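Local coordinates for protein lombricine kinase (Urechis caupo, PDB 3JPZ) that catalyses, as a phosphagen kinase of the ATP:guanido phosphotransferase family, the reversible transfer of a phosphoryl group between ATP and the guanidino compound lombricine, at residues A[91-96]-A[327-332]; A[98-103]-A[235-240]; A[276-281]-A[335-340]. All blocks are in the same frame, centred on the assembly; numbering follows the deposited sequence.

Contact 1. Residues A[91-96]-A[327-332]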
ATOM      1  N   ASP A  91     -15.143  24.027  20.474  1.00 29.06           N
ATOM      2  CA  ASP A  91     -15.840  22.943  21.141  1.00 19.42           C
ATOM      3  C   ASP A  91     -14.823  22.068  21.859  1.00 22.05           C
ATOM      4  O   ASP A  91     -13.655  22.020  21.471  1.00 24.04           O
ATOM      5  CB  ASP A  91     -16.641  22.114  20.133  1.00 22.39           C
ATOM      6  CG  ASP A  91     -17.927  22.796  19.713  1.00 29.21           C
ATOM      7  OD1 ASP A  91     -18.369  23.714  20.434  1.00 40.17           O
ATOM      8  OD2 ASP A  91     -18.498  22.418  18.672  1.00 30.06           O
ATOM      9  N   SER A  92     -15.265  21.374  22.901  1.00 27.57           N
ATOM     10  CA  SER A  92     -14.363  20.550  23.682  1.00 13.91           C
ATOM     11  C   SER A  92     -15.015  19.246  24.134  1.00 14.47           C
ATOM     12  O   SER A  92     -16.198  19.196  24.467  1.00 19.15           O
ATOM     13  CB  SER A  92     -13.850  21.330  24.890  1.00 37.67           C
ATOM     14  OG  SER A  92     -12.604  20.816  25.328  1.00 35.95           O
ATOM     15  N   GLN A  93     -14.216  18.184  24.126  1.00 19.18           N
ATOM     16  CA  GLN A  93     -14.640  16.879  24.603  1.00 17.77           C
ATOM     17  C   GLN A  93     -14.693  16.871  26.126  1.00 26.97           C
ATOM     18  O   GLN A  93     -13.781  17.369  26.787  1.00 20.03           O
ATOM     19  CB  GLN A  93     -13.654  15.818  24.125  1.00 16.62           C
ATOM     20  CG  GLN A  93     -13.924  14.451  24.664  1.00 13.61           C
ATOM     21  CD  GLN A  93     -15.194  13.867  24.091  1.00 26.42           C
ATOM     22  OE1 GLN A  93     -15.788  14.433  23.178  1.00 15.36           O
ATOM     23  NE2 GLN A  93     -15.612  12.731  24.620  1.00 14.33           N
ATOM     24  N   PRO A  94     -15.770  16.317  26.694  1.00 21.58           N
ATOM     25  CA  PRO A  94     -15.849  16.226  28.156  1.00 20.81           C
ATOM     26  C   PRO A  94     -14.683  15.432  28.723  1.00 27.89           C
ATOM     27  O   PRO A  94     -14.154  14.568  28.028  1.00 26.66           O
ATOM     28  CB  PRO A  94     -17.164  15.483  28.390  1.00 16.50           C
ATOM     29  CG  PRO A  94     -17.975  15.738  27.163  1.00 24.78           C
ATOM     30  CD  PRO A  94     -17.008  15.874  26.034  1.00 21.97           C
ATOM     31  N   ALA A  95     -14.280  15.729  29.953  1.00 19.73           N
ATOM     32  CA  ALA A  95     -13.225  14.968  30.597  1.00 29.72           C
ATOM     33  C   ALA A  95     -13.590  13.500  30.507  1.00 23.02           C
ATOM     34  O   ALA A  95     -14.766  13.163  30.403  1.00 25.34           O
ATOM     35  CB  ALA A  95     -13.082  15.376  32.039  1.00 22.66           C
ATOM     36  N   PRO A  96     -12.584  12.616  30.543  1.00 24.32           N
ATOM     37  CA  PRO A  96     -12.886  11.183  30.494  1.00 35.85           C
ATOM     38  C   PRO A  96     -13.669  10.736  31.720  1.00 32.01           C
ATOM     39  O   PRO A  96     -13.370  11.168  32.830  1.00 20.68           O
ATOM     40  CB  PRO A  96     -11.502  10.526  30.489  1.00 28.09           C
ATOM     41  CG  PRO A  96     -10.550  11.603  30.100  1.00 27.13           C
ATOM     42  CD  PRO A  96     -11.138  12.876  30.590  1.00 21.72           C
ATOM     43  N   ALA A 327     -21.881   7.769  17.902  1.00 15.69           N
ATOM     44  CA  ALA A 327     -20.970   8.899  18.083  1.00 13.08           C
ATOM     45  C   ALA A 327     -19.737   8.526  18.903  1.00 16.87           C
ATOM     46  O   ALA A 327     -19.664   7.448  19.468  1.00 12.20           O
ATOM     47  CB  ALA A 327     -21.697  10.041  18.737  1.00 16.85           C
ATOM     48  N   ARG A 328     -18.775   9.442  18.970  1.00 16.46           N
ATOM     49  CA  ARG A 328     -17.511   9.185  19.659  1.00 12.58           C
ATOM     50  C   ARG A 328     -17.029  10.405  20.411  1.00 15.56           C
ATOM     51  O   ARG A 328     -16.241  10.285  21.352  1.00 12.95           O
ATOM     52  CB  ARG A 328     -16.438   8.781  18.654  1.00 19.59           C
ATOM     53  CG  ARG A 328     -16.737   7.503  17.924  1.00 12.43           C
ATOM     54  CD  ARG A 328     -16.550   6.296  18.810  1.00 17.01           C
ATOM     55  NE  ARG A 328     -16.651   5.073  18.034  1.00 12.26           N
ATOM     56  CZ  ARG A 328     -17.791   4.459  17.747  1.00 16.83           C
ATOM     57  NH1 ARG A 328     -18.944   4.942  18.189  1.00 17.99           N
ATOM     58  NH2 ARG A 328     -17.774   3.354  17.022  1.00 11.70           N
ATOM     59  N   LEU A 329     -17.485  11.572  19.959  1.00 13.10           N
ATOM     60  CA  LEU A 329     -17.220  12.853  20.595  1.00 21.61           C
ATOM     61  C   LEU A 329     -18.480  13.344  21.287  1.00 20.54           C
ATOM     62  O   LEU A 329     -19.575  12.879  20.982  1.00 14.01           O
ATOM     63  CB  LEU A 329     -16.857  13.900  19.540  1.00 22.77           C
ATOM     64  CG  LEU A 329     -15.411  14.148  19.117  1.00 32.07           C
ATOM     65  CD1 LEU A 329     -15.398  15.363  18.193  1.00 17.92           C
ATOM     66  CD2 LEU A 329     -14.497  14.376  20.308  1.00 33.18           C
ATOM     67  N   LYS A 330     -18.295  14.275  22.218  1.00 20.45           N
ATOM     68  CA  LYS A 330     -19.357  15.130  22.771  1.00 18.43           C
ATOM     69  C   LYS A 330     -20.005  14.542  24.024  1.00 13.81           C
ATOM     70  O   LYS A 330     -20.582  15.264  24.837  1.00 23.43           O
ATOM     71  CB  LYS A 330     -20.389  15.479  21.698  1.00 20.97           C
ATOM     72  CG  LYS A 330     -19.863  16.489  20.688  1.00 31.72           C
ATOM     73  CD  LYS A 330     -20.974  17.063  19.824  1.00 35.47           C
ATOM     74  CE  LYS A 330     -21.035  16.397  18.465  1.00 25.25           C
ATOM     75  NZ  LYS A 330     -22.215  16.854  17.674  1.00 31.77           N
ATOM     76  N   LYS A 331     -19.905  13.229  24.166  1.00 18.43           N
ATOM     77  CA  LYS A 331     -20.305  12.544  25.388  1.00 19.12           C
ATOM     78  C   LYS A 331     -19.089  11.833  25.957  1.00 21.60           C
ATOM     79  O   LYS A 331     -18.186  11.458  25.216  1.00 17.74           O
ATOM     80  CB  LYS A 331     -21.418  11.531  25.090  1.00 13.04           C
ATOM     81  CG  LYS A 331     -22.663  12.170  24.501  1.00 13.69           C
ATOM     82  CD  LYS A 331     -23.757  11.156  24.262  1.00 12.94           C
ATOM     83  CE  LYS A 331     -24.959  11.806  23.574  1.00 14.12           C
ATOM     84  NZ  LYS A 331     -25.741  12.666  24.497  1.00 23.80           N
ATOM     85  N   SER A 332     -19.062  11.646  27.268  1.00 16.54           N
ATOM     86  CA  SER A 332     -17.965  10.918  27.888  1.00 14.19           C
ATOM     87  C   SER A 332     -18.138   9.415  27.671  1.00 14.08           C
ATOM     88  O   SER A 332     -19.154   8.967  27.141  1.00 19.00           O
ATOM     89  CB  SER A 332     -17.890  11.217  29.381  1.00 23.12           C
ATOM     90  OG  SER A 332     -18.976  10.620  30.065  1.00 22.03           O
TER
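Gln93 reaches into the turn 327-332 with its carboxamide and is gripped there by two backbone groups. Its OE1 accepts from Lys330 N at 2.7 Å; the N-H points almost straight at the oxygen (174°) and lies in the plane of the Gln93 side-chain carbonyl, on a lone pair of OE1. The other end of the amide, NE2, donates to Lys331 O at 2.9 Å, but this bond is more bent, with an N-H...O angle of 134°, and the nitrogen stands above the plane of the Lys331 carbonyl. With one bond on each arm, the rotation of the amide is set. CG lies anti to the backbone N of Gln93, and a bend at chi2 (69°) then brings CD round toward the turn. Leu329 packs beside the same group: its CD2 lies 3.1 Å from Gln93 OE1, so the oxygen that takes the Lys330 N-H also touches a methyl, which comes in at roughly a right angle to that bond. This is the tight, buried part of the contact, and it ties the linker that follows helix 73-83 to the loop between strand 320-325 and helix 333-355. Ser332 occupies the N-cap of that helix. Toward solvent the packing thins. Pro94 lays the CG corner of its ring against the backbone, 3.5 Å from Lys330 O, and farther along Ala95 O is 3.8 Å from Ser332 CB, a simple touch. Exposed Lys330 starts its side chain away from 91-96, and its NZ hydrogen-bonds Lys85 O. Asp91 OD2 lies 6.8 Å from Lys330 NZ, too far for a salt bridge, and is itself hydrogen-bonded to Gly88 N.

Contact 2. Residues A[98-103]-A[235-240]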
ATOM      1  N   LEU A  98     -14.637   7.100  33.175  1.00 17.06           N
ATOM      2  CA  LEU A  98     -14.613   5.646  33.178  1.00 20.22           C
ATOM      3  C   LEU A  98     -15.231   5.094  34.459  1.00 23.23           C
ATOM      4  O   LEU A  98     -14.822   4.041  34.948  1.00 34.11           O
ATOM      5  CB  LEU A  98     -13.167   5.148  33.067  1.00 22.41           C
ATOM      6  CG  LEU A  98     -12.386   5.690  31.879  1.00 17.12           C
ATOM      7  CD1 LEU A  98     -10.912   5.227  31.896  1.00 15.90           C
ATOM      8  CD2 LEU A  98     -13.081   5.272  30.586  1.00 14.92           C
ATOM      9  N   ASP A  99     -16.210   5.808  35.007  1.00 19.22           N
ATOM     10  CA  ASP A  99     -16.762   5.443  36.305  1.00 24.83           C
ATOM     11  C   ASP A  99     -18.024   4.603  36.140  1.00 27.06           C
ATOM     12  O   ASP A  99     -19.139   5.128  36.052  1.00 15.55           O
ATOM     13  CB  ASP A  99     -17.042   6.686  37.149  1.00 25.73           C
ATOM     14  CG  ASP A  99     -17.386   6.345  38.582  1.00 29.78           C
ATOM     15  OD1 ASP A  99     -17.556   5.143  38.879  1.00 22.87           O
ATOM     16  OD2 ASP A  99     -17.489   7.275  39.408  1.00 32.31           O
ATOM     17  N   ALA A 100     -17.822   3.289  36.104  1.00 34.48           N
ATOM     18  CA  ALA A 100     -18.900   2.326  35.942  1.00 17.81           C
ATOM     19  C   ALA A 100     -19.980   2.468  37.005  1.00 19.79           C
ATOM     20  O   ALA A 100     -21.160   2.303  36.707  1.00 24.36           O
ATOM     21  CB  ALA A 100     -18.335   0.919  35.959  1.00 30.87           C
ATOM     22  N   SER A 101     -19.584   2.762  38.240  1.00 15.38           N
ATOM     23  CA  SER A 101     -20.551   2.910  39.331  1.00 20.70           C
ATOM     24  C   SER A 101     -21.599   3.988  39.033  1.00 18.36           C
ATOM     25  O   SER A 101     -22.682   3.988  39.617  1.00 24.40           O
ATOM     26  CB  SER A 101     -19.838   3.219  40.654  1.00 25.02           C
ATOM     27  OG  SER A 101     -19.434   4.576  40.738  1.00 31.47           O
ATOM     28  N   LYS A 102     -21.273   4.902  38.121  1.00 17.68           N
ATOM     29  CA  LYS A 102     -22.187   5.986  37.744  1.00 20.52           C
ATOM     30  C   LYS A 102     -23.296   5.505  36.805  1.00 25.91           C
ATOM     31  O   LYS A 102     -24.207   6.260  36.465  1.00 24.36           O
ATOM     32  CB  LYS A 102     -21.422   7.135  37.075  1.00 23.31           C
ATOM     33  CG  LYS A 102     -20.526   7.929  38.012  1.00 29.31           C
ATOM     34  CD  LYS A 102     -19.641   8.915  37.253  1.00 32.94           C
ATOM     35  CE  LYS A 102     -20.385  10.196  36.879  1.00 33.64           C
ATOM     36  NZ  LYS A 102     -19.455  11.306  36.515  1.00 33.15           N
ATOM     37  N   LEU A 103     -23.221   4.245  36.397  1.00 13.80           N
ATOM     38  CA  LEU A 103     -24.142   3.714  35.403  1.00 16.29           C
ATOM     39  C   LEU A 103     -25.485   3.342  36.002  1.00 16.21           C
ATOM     40  O   LEU A 103     -25.581   2.952  37.162  1.00 22.23           O
ATOM     41  CB  LEU A 103     -23.542   2.484  34.724  1.00 12.87           C
ATOM     42  CG  LEU A 103     -22.407   2.743  33.743  1.00 15.98           C
ATOM     43  CD1 LEU A 103     -21.900   1.429  33.174  1.00 19.87           C
ATOM     44  CD2 LEU A 103     -22.867   3.664  32.629  1.00 12.46           C
ATOM     45  N   ALA A 235     -20.473  -4.322  34.288  1.00 14.83           N
ATOM     46  CA  ALA A 235     -19.300  -5.092  34.654  1.00 23.71           C
ATOM     47  C   ALA A 235     -18.236  -4.938  33.572  1.00 24.36           C
ATOM     48  O   ALA A 235     -17.052  -4.842  33.870  1.00 14.62           O
ATOM     49  CB  ALA A 235     -19.669  -6.553  34.841  1.00 21.49           C
ATOM     50  N   VAL A 236     -18.671  -4.899  32.316  1.00 16.42           N
ATOM     51  CA  VAL A 236     -17.758  -4.778  31.185  1.00 13.34           C
ATOM     52  C   VAL A 236     -17.055  -3.432  31.186  1.00 13.58           C
ATOM     53  O   VAL A 236     -15.868  -3.333  30.865  1.00 14.22           O
ATOM     54  CB  VAL A 236     -18.503  -4.930  29.838  1.00 12.88           C
ATOM     55  CG1 VAL A 236     -17.570  -4.580  28.684  1.00 12.81           C
ATOM     56  CG2 VAL A 236     -19.030  -6.333  29.688  1.00 12.75           C
ATOM     57  N   PHE A 237     -17.801  -2.396  31.549  1.00 14.06           N
ATOM     58  CA  PHE A 237     -17.267  -1.050  31.620  1.00 16.07           C
ATOM     59  C   PHE A 237     -16.337  -0.944  32.829  1.00 14.13           C
ATOM     60  O   PHE A 237     -15.324  -0.252  32.781  1.00 15.20           O
ATOM     61  CB  PHE A 237     -18.414  -0.043  31.738  1.00 13.47           C
ATOM     62  CG  PHE A 237     -17.978   1.400  31.664  1.00 17.22           C
ATOM     63  CD1 PHE A 237     -17.168   1.845  30.637  1.00 14.61           C
ATOM     64  CD2 PHE A 237     -18.412   2.313  32.613  1.00 14.21           C
ATOM     65  CE1 PHE A 237     -16.784   3.171  30.564  1.00 17.26           C
ATOM     66  CE2 PHE A 237     -18.033   3.640  32.548  1.00 13.90           C
ATOM     67  CZ  PHE A 237     -17.219   4.070  31.522  1.00 13.69           C
ATOM     68  N   GLU A 238     -16.691  -1.636  33.909  1.00 15.87           N
ATOM     69  CA  GLU A 238     -15.923  -1.558  35.151  1.00 17.53           C
ATOM     70  C   GLU A 238     -14.519  -2.082  34.928  1.00 22.19           C
ATOM     71  O   GLU A 238     -13.543  -1.502  35.402  1.00 24.92           O
ATOM     72  CB  GLU A 238     -16.593  -2.376  36.261  1.00 15.39           C
ATOM     73  CG  GLU A 238     -15.951  -2.190  37.644  1.00 16.84           C
ATOM     74  CD  GLU A 238     -14.630  -2.942  37.826  1.00 27.33           C
ATOM     75  OE1 GLU A 238     -14.424  -4.003  37.184  1.00 17.61           O
ATOM     76  OE2 GLU A 238     -13.800  -2.472  38.640  1.00 32.00           O
ATOM     77  N   ARG A 239     -14.435  -3.203  34.227  1.00 15.36           N
ATOM     78  CA  ARG A 239     -13.160  -3.818  33.895  0.51 17.39           C
ATOM     79  C   ARG A 239     -12.440  -2.941  32.884  1.00 17.56           C
ATOM     80  O   ARG A 239     -11.242  -2.734  32.962  1.00 16.73           O
ATOM     81  CB  ARG A 239     -13.393  -5.222  33.325  0.51 16.14           C
ATOM     82  CG  ARG A 239     -12.181  -5.861  32.666  0.51 17.80           C
ATOM     83  CD  ARG A 239     -12.427  -7.339  32.380  0.51 21.52           C
ATOM     84  NE  ARG A 239     -12.602  -8.105  33.611  0.51 25.89           N
ATOM     85  CZ  ARG A 239     -13.761  -8.596  34.040  0.51 27.56           C
ATOM     86  NH1 ARG A 239     -14.870  -8.418  33.330  0.51 16.67           N
ATOM     87  NH2 ARG A 239     -13.807  -9.275  35.178  0.51 17.07           N
ATOM     88  N   PHE A 240     -13.203  -2.426  31.934  1.00 17.19           N
ATOM     89  CA  PHE A 240     -12.694  -1.538  30.908  1.00 16.84           C
ATOM     90  C   PHE A 240     -11.884  -0.384  31.509  1.00 21.35           C
ATOM     91  O   PHE A 240     -10.716  -0.191  31.184  1.00 16.33           O
ATOM     92  CB  PHE A 240     -13.897  -1.011  30.126  1.00 15.14           C
ATOM     93  CG  PHE A 240     -13.557  -0.081  29.012  1.00 18.72           C
ATOM     94  CD1 PHE A 240     -13.142  -0.570  27.780  1.00 21.67           C
ATOM     95  CD2 PHE A 240     -13.707   1.286  29.173  1.00 17.85           C
ATOM     96  CE1 PHE A 240     -12.855   0.296  26.735  1.00 12.98           C
ATOM     97  CE2 PHE A 240     -13.425   2.149  28.138  1.00 13.58           C
ATOM     98  CZ  PHE A 240     -12.994   1.651  26.912  1.00 13.02           C
TER
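Phe237 extends its ring from helix 233-252 against the backbone of 98-103, and most of the apolar packing passes through it. CB points toward the loop, and CG stands anti to the backbone N (chi1 -174°). Its rim atoms then meet the loop in turn: CZ is 3.5 Å from Leu98 CA, CE2 is 3.7 Å from Asp99 C, and CD2 is 3.4 Å from Ala100 CA. All three approach the ring obliquely, as does Leu103 CD1, 3.6 Å from Phe237 CD2. Two smaller aliphatic contacts extend the patch. Ala100 CB sits on the helix backbone, 3.6 Å from Glu238 CA, while Leu98 CD2 meets the edge of the Phe240 ring at CE2, 4.0 Å away.

The polar bonds are made within each segment or with its sequence neighbours. Within the loop, Asp99 OD1 and Ser101 OG are hydrogen-bonded at 2.7 Å, the hydroxyl meeting the syn side of the carboxylate, and backbone bonds such as Leu103 N to Ala100 O hold the 3-10 turn 100-102. On the helix, Glu238 OE2 turns to Arg242 in a salt bridge.

Phe237 and Phe240 also pack on Ile118 of strand 113-122. The arrangement is thus a linker segment laid over a helix that covers the antiparallel sheet of the phosphagen kinase catalytic domain.

Contact 3. Residues A[276-281]-A[335-340]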
ATOM      1  N   THR A 276     -13.654   9.869  22.840  1.00 13.04           N
ATOM      2  CA  THR A 276     -13.628   8.599  23.574  1.00 12.45           C
ATOM      3  C   THR A 276     -13.108   7.457  22.732  1.00 21.08           C
ATOM      4  O   THR A 276     -12.702   6.422  23.269  1.00 14.31           O
ATOM      5  CB  THR A 276     -15.017   8.143  23.997  1.00 12.21           C
ATOM      6  OG1 THR A 276     -15.857   8.010  22.835  1.00 12.50           O
ATOM      7  CG2 THR A 276     -15.633   9.101  25.023  1.00 13.20           C
ATOM      8  N   GLY A 277     -13.159   7.619  21.411  1.00 20.74           N
ATOM      9  CA  GLY A 277     -12.923   6.499  20.519  1.00 22.24           C
ATOM     10  C   GLY A 277     -13.637   5.274  21.061  1.00 17.22           C
ATOM     11  O   GLY A 277     -13.196   4.148  20.875  1.00 15.66           O
ATOM     12  N   LEU A 278     -14.761   5.493  21.733  1.00 11.23           N
ATOM     13  CA  LEU A 278     -15.424   4.412  22.450  1.00 11.35           C
ATOM     14  C   LEU A 278     -16.484   3.713  21.615  1.00 10.99           C
ATOM     15  O   LEU A 278     -17.422   4.341  21.124  1.00 10.71           O
ATOM     16  CB  LEU A 278     -16.095   4.918  23.719  1.00 12.99           C
ATOM     17  CG  LEU A 278     -16.644   3.754  24.552  1.00 12.10           C
ATOM     18  CD1 LEU A 278     -15.882   3.636  25.858  1.00 12.99           C
ATOM     19  CD2 LEU A 278     -18.119   3.905  24.816  1.00 17.55           C
ATOM     20  N   ARG A 279     -16.348   2.397  21.496  1.00 13.50           N
ATOM     21  CA  ARG A 279     -17.360   1.584  20.849  1.00 18.85           C
ATOM     22  C   ARG A 279     -17.912   0.613  21.871  1.00 14.32           C
ATOM     23  O   ARG A 279     -17.303  -0.415  22.157  1.00 11.07           O
ATOM     24  CB  ARG A 279     -16.784   0.815  19.667  1.00 13.58           C
ATOM     25  CG  ARG A 279     -17.856   0.206  18.792  1.00 10.12           C
ATOM     26  CD  ARG A 279     -17.297  -0.744  17.751  1.00 13.78           C
ATOM     27  NE  ARG A 279     -18.329  -1.129  16.790  1.00 22.99           N
ATOM     28  CZ  ARG A 279     -19.140  -2.175  16.929  1.00 11.12           C
ATOM     29  NH1 ARG A 279     -19.045  -2.963  17.987  1.00 21.84           N
ATOM     30  NH2 ARG A 279     -20.047  -2.439  15.998  1.00 14.26           N
ATOM     31  N   ALA A 280     -19.051   0.985  22.441  1.00 11.10           N
ATOM     32  CA  ALA A 280     -19.799   0.137  23.350  1.00 10.90           C
ATOM     33  C   ALA A 280     -20.869  -0.562  22.533  1.00 11.17           C
ATOM     34  O   ALA A 280     -21.642   0.076  21.808  1.00 11.28           O
ATOM     35  CB  ALA A 280     -20.427   0.975  24.458  1.00 13.82           C
ATOM     36  N   SER A 281     -20.909  -1.881  22.644  0.80 10.82           N
ATOM     37  CA  SER A 281     -21.825  -2.674  21.843  0.80 12.66           C
ATOM     38  C   SER A 281     -22.424  -3.794  22.669  0.80 12.92           C
ATOM     39  O   SER A 281     -21.868  -4.195  23.695  0.80 10.61           O
ATOM     40  CB  SER A 281     -21.092  -3.263  20.637  0.80 10.93           C
ATOM     41  OG  SER A 281     -20.002  -4.063  21.056  0.80 11.10           O
ATOM     42  N   GLU A 335     -20.986   8.167  29.610  1.00 13.62           N
ATOM     43  CA  GLU A 335     -22.237   8.596  28.984  1.00 17.61           C
ATOM     44  C   GLU A 335     -22.610   7.767  27.760  1.00 16.57           C
ATOM     45  O   GLU A 335     -23.788   7.490  27.527  1.00 19.36           O
ATOM     46  CB  GLU A 335     -22.175  10.076  28.603  1.00 12.55           C
ATOM     47  CG  GLU A 335     -22.365  11.017  29.789  1.00 22.57           C
ATOM     48  CD  GLU A 335     -22.340  12.486  29.394  1.00 25.69           C
ATOM     49  OE1 GLU A 335     -21.517  12.871  28.535  1.00 29.86           O
ATOM     50  OE2 GLU A 335     -23.144  13.259  29.953  1.00 27.49           O
ATOM     51  N   PHE A 336     -21.616   7.371  26.975  1.00 17.59           N
ATOM     52  CA  PHE A 336     -21.883   6.585  25.782  1.00 20.54           C
ATOM     53  C   PHE A 336     -22.392   5.207  26.146  1.00 11.91           C
ATOM     54  O   PHE A 336     -23.292   4.675  25.487  1.00 13.08           O
ATOM     55  CB  PHE A 336     -20.636   6.469  24.910  1.00 19.59           C
ATOM     56  CG  PHE A 336     -20.486   7.589  23.934  1.00 16.07           C
ATOM     57  CD1 PHE A 336     -19.348   8.365  23.922  1.00 12.25           C
ATOM     58  CD2 PHE A 336     -21.494   7.869  23.025  1.00 16.52           C
ATOM     59  CE1 PHE A 336     -19.209   9.395  23.016  1.00 12.74           C
ATOM     60  CE2 PHE A 336     -21.364   8.903  22.117  1.00 17.48           C
ATOM     61  CZ  PHE A 336     -20.214   9.663  22.111  1.00 12.66           C
ATOM     62  N   VAL A 337     -21.799   4.625  27.181  1.00 11.78           N
ATOM     63  CA  VAL A 337     -22.274   3.366  27.728  1.00 11.64           C
ATOM     64  C   VAL A 337     -23.710   3.520  28.219  1.00 12.81           C
ATOM     65  O   VAL A 337     -24.513   2.602  28.068  1.00 12.14           O
ATOM     66  CB  VAL A 337     -21.400   2.877  28.912  1.00 11.67           C
ATOM     67  CG1 VAL A 337     -21.916   1.549  29.434  1.00 12.45           C
ATOM     68  CG2 VAL A 337     -19.948   2.754  28.491  1.00 12.01           C
ATOM     69  N   GLN A 338     -24.031   4.674  28.806  1.00 17.53           N
ATOM     70  CA  GLN A 338     -25.383   4.921  29.300  1.00 11.96           C
ATOM     71  C   GLN A 338     -26.357   5.073  28.141  1.00 17.56           C
ATOM     72  O   GLN A 338     -27.503   4.614  28.214  1.00 12.25           O
ATOM     73  CB  GLN A 338     -25.438   6.166  30.179  1.00 12.17           C
ATOM     74  CG  GLN A 338     -26.783   6.328  30.843  1.00 12.29           C
ATOM     75  CD  GLN A 338     -27.101   5.161  31.729  1.00 18.01           C
ATOM     76  OE1 GLN A 338     -26.346   4.860  32.645  1.00 12.20           O
ATOM     77  NE2 GLN A 338     -28.220   4.479  31.456  1.00 12.47           N
ATOM     78  N   LEU A 339     -25.885   5.709  27.073  1.00 19.81           N
ATOM     79  CA  LEU A 339     -26.682   5.889  25.864  0.70 21.69           C
ATOM     80  C   LEU A 339     -26.989   4.536  25.232  1.00 12.25           C
ATOM     81  O   LEU A 339     -28.081   4.317  24.712  1.00 16.44           O
ATOM     82  CB  LEU A 339     -25.950   6.789  24.860  0.70 12.60           C
ATOM     83  CG  LEU A 339     -26.595   6.858  23.468  0.70 18.93           C
ATOM     84  CD1 LEU A 339     -27.941   7.566  23.541  0.70 12.56           C
ATOM     85  CD2 LEU A 339     -25.680   7.551  22.477  0.70 23.75           C
ATOM     86  N   LEU A 340     -26.020   3.627  25.283  1.00 14.20           N
ATOM     87  CA  LEU A 340     -26.209   2.272  24.778  1.00 11.75           C
ATOM     88  C   LEU A 340     -27.185   1.519  25.664  1.00 11.71           C
ATOM     89  O   LEU A 340     -28.107   0.856  25.191  1.00 11.86           O
ATOM     90  CB  LEU A 340     -24.883   1.512  24.747  1.00 13.46           C
ATOM     91  CG  LEU A 340     -24.987   0.049  24.316  1.00 11.63           C
ATOM     92  CD1 LEU A 340     -25.210  -0.062  22.823  1.00 11.48           C
ATOM     93  CD2 LEU A 340     -23.738  -0.710  24.706  1.00 12.07           C
TER
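Leu340 lays its CD2 methyl over the peptide between Ala280 and Ser281, 3.6 Å from Ala280 C and 3.7 Å from Ala280 CB. Its CG is anti to the backbone N (chi1 176°), and the two methyls beyond it are presented to the strand: CD1 and CD2 each come close to Ala280 O. One helical turn earlier, Val337 CG2 lies 4.3 Å from Leu278 CD2 and only a little farther from Ala280 CB, a looser fit. The same Leu278 methyl is 3.6 Å from Phe336 CB, where the two side chains slide past each other in opposite directions. Phe336, Val337 and Leu340 are the helix residues that touch 276-281, Phe336 on the loop that leads into the strand and Leu340 on the strand itself.

At the start of the segment, Thr276 meets the Phe336 ring with both branches. OG1 lies 3.6 Å from CE1, approaching obliquely, whereas CG2 is at the edge, in the ring plane, 3.9 Å from CD1. The hydroxyl has polar partners of its own, Arg328 O in a hydrogen bond and Leu278 N, an ST turn whose bond is less certain in the model.

The short axes of 279-281 and 335-340 pass 8.4 Å apart at 27°, nearly parallel, as where a helix packs along a strand of the sheet it covers. Leu278, Ala280 and Val337 also touch Ile118 on the neighbouring strand. Arg279 directs its CB away from the helix; it forms a salt bridge with Asp322, and both Arg279 and Ser281 are seen binding ADP in a structure of this protein, though no ADP is bound to this chain. The chemistry is therefore divided: the strand meets the helix through aliphatic groups, while the opposite side carries the arginine that binds the nucleotide.

Contacts 2 and 3 share one apolar layer on the eight-stranded antiparallel sheet: their centres are about 11 Å apart, and helices 233-252 and 333-355 meet there through Phe237 CD1 and Val337 CG2, 3.6 Å apart. The centre of contact 1, at the loop leading into helix 333-355, is about 11 Å from that of contact 3 and about 17 Å from that of contact 2. Along the chain, contact 2 is nested within the loop closed by contact 1 and precedes contact 3, whereas contacts 1 and 3 interleave. Segments 91-96 and 98-103 belong to a single linker following helix 73-83, so that linker is fastened twice to the catalytic domain, beside strands that carry nucleotide-binding residues.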